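Local coordinates for putative ferritin-like diiron-carboxylate protein TM1526 (Thermotoga maritima, PDB 1VJX) that is of unknown function but, as a ferritin-like protein of the rubrerythrin family, probably binds metal and may act as an oxidoreductase, at residues L99-K102 and E103-I107. Numbering follows the deposited sequence.
Sequences LTLK and EVLDI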
loop_
_atom_site.group_PDB
_atom_site.type_symbol
_atom_site.label_atom_id
_atom_site.label_comp_id
_atom_site.label_asym_id
_atom_site.label_seq_id
_atom_site.Cartn_x
_atom_site.Cartn_y
_atom_site.Cartn_z
ATOM N N LEU A 99 -13.761 18.219 3.244
ATOM C CA LEU A 99 -12.414 17.781 3.518
ATOM C C LEU A 99 -11.403 18.663 2.782
ATOM O O LEU A 99 -11.611 19.026 1.622
ATOM C CB LEU A 99 -12.234 16.317 3.102
ATOM C CG LEU A 99 -13.042 15.248 3.858
ATOM C CD1 LEU A 99 -12.661 13.878 3.326
ATOM C CD2 LEU A 99 -12.803 15.283 5.356
ATOM N N THR A 100 -10.316 19.006 3.477
ATOM C CA THR A 100 -9.188 19.700 2.870
ATOM C C THR A 100 -8.206 18.687 2.283
ATOM O O THR A 100 -8.107 17.554 2.747
ATOM C CB THR A 100 -8.450 20.598 3.896
ATOM O OG1 THR A 100 -7.820 19.808 4.905
ATOM C CG2 THR A 100 -9.422 21.494 4.678
ATOM N N LEU A 101 -7.475 19.107 1.262
ATOM C CA LEU A 101 -6.478 18.239 0.636
ATOM C C LEU A 101 -5.403 17.878 1.646
ATOM O O LEU A 101 -4.980 16.733 1.709
ATOM C CB LEU A 101 -5.867 18.908 -0.613
ATOM C CG LEU A 101 -4.927 18.018 -1.457
ATOM C CD1 LEU A 101 -5.660 16.894 -2.192
ATOM C CD2 LEU A 101 -4.126 18.896 -2.444
ATOM N N LYS A 102 -5.018 18.857 2.460
ATOM C CA LYS A 102 -4.005 18.687 3.505
ATOM C C LYS A 102 -4.272 17.539 4.458
ATOM O O LYS A 102 -3.404 16.716 4.681
ATOM C CB LYS A 102 -3.871 19.981 4.335
ATOM C CG LYS A 102 -2.882 19.909 5.521
ATOM C CD LYS A 102 -2.602 21.305 6.140
ATOM C CE LYS A 102 -1.323 21.343 7.015
ATOM N NZ LYS A 102 -1.201 20.188 8.000
ATOM N N GLU A 103 -5.447 17.520 5.075
ATOM C CA GLU A 103 -5.713 16.512 6.092
ATOM C C GLU A 103 -5.741 15.098 5.500
ATOM O O GLU A 103 -5.274 14.151 6.089
ATOM C CB GLU A 103 -6.993 16.842 6.858
ATOM C CG GLU A 103 -8.292 16.778 6.100
ATOM C CD GLU A 103 -9.449 17.208 7.000
ATOM O OE1 GLU A 103 -9.606 16.559 8.092
ATOM O OE2 GLU A 103 -10.180 18.180 6.634
ATOM N N VAL A 104 -6.242 15.020 4.288
ATOM C CA VAL A 104 -6.355 13.804 3.509
ATOM C C VAL A 104 -4.964 13.277 3.094
ATOM O O VAL A 104 -4.645 12.083 3.239
ATOM C CB VAL A 104 -7.282 14.151 2.282
ATOM C CG1 VAL A 104 -6.821 13.547 0.967
ATOM C CG2 VAL A 104 -8.765 13.846 2.606
ATOM N N LEU A 105 -4.147 14.171 2.565
ATOM C CA LEU A 105 -2.782 13.850 2.212
ATOM C C LEU A 105 -1.940 13.442 3.426
ATOM O O LEU A 105 -1.126 12.513 3.351
ATOM C CB LEU A 105 -2.140 15.027 1.477
ATOM C CG LEU A 105 -2.546 15.211 0.015
ATOM C CD1 LEU A 105 -1.761 16.241 -0.580
ATOM C CD2 LEU A 105 -2.367 13.928 -0.792
ATOM N N ASP A 106 -2.134 14.102 4.555
ATOM C CA ASP A 106 -1.362 13.755 5.741
ATOM C C ASP A 106 -1.588 12.315 6.085
ATOM O O ASP A 106 -0.667 11.596 6.410
ATOM C CB ASP A 106 -1.731 14.659 6.936
ATOM C CG ASP A 106 -1.057 16.051 6.861
ATOM O OD1 ASP A 106 -0.043 16.191 6.153
ATOM O OD2 ASP A 106 -1.496 17.066 7.460
ATOM N N ILE A 107 -2.841 11.903 6.006
ATOM C CA ILE A 107 -3.219 10.513 6.286
ATOM C C ILE A 107 -2.613 9.549 5.237
ATOM O O ILE A 107 -2.024 8.541 5.588
ATOM C CB ILE A 107 -4.761 10.394 6.373
ATOM C CG1 ILE A 107 -5.284 11.211 7.571
ATOM C CG2 ILE A 107 -5.172 8.929 6.499
ATOM C CD1 ILE A 107 -6.786 11.534 7.520
#
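E103 OE2 accepts from both the backbone and the side chain of T100, closing a capping box over the first turn of helix 101-125. T100 N donates to E103 OE2 at 3.3 Å. The bond is long but almost straight, 178° at the hydrogen, and it reaches the oxygen on its anti side, 18° out of the carboxylate plane. A weak bond from T100 OG1 joins it at the same oxygen. In return E103 N donates, again weakly, to T100 OG1 over 3.3 Å. Torsions explain the reach: E103 CG stands between its own backbone N and carbonyl carbon (chi1 67°), which turns the extended remainder of the chain back toward T100, with CG 3.3 Å from T100 OG1. R96 also bridges to OE2, tying the box to the preceding loop. Replaced by an alanine, E103 would lose its carboxylate, which is likely to leave T100 N without this acceptor and R96 without its mate.

Within this turn and just after it, L105 N donates to L101 O at 2.8 Å and D106 N to K102 O at 2.9 Å, the i to i+4 pattern of an alpha helix. On the apolar side L105 CD1 lies 3.7 Å from L101 CG, and both leucines pack on helix 129-156. L99 CD1 meets V104 CG2 at 4.0 Å, their side chains crossing at about a right angle. Toward solvent, K102 bends at its last torsion to bring NZ within 3.2 Å of D106 OD2, on its syn lone pair; K153 of helix 129-156 bridges to OD1. With a lysine at each oxygen, the D106 carboxylate is likely to remain ionised, and the K153 salt bridge ties this helix start to helix 129-156.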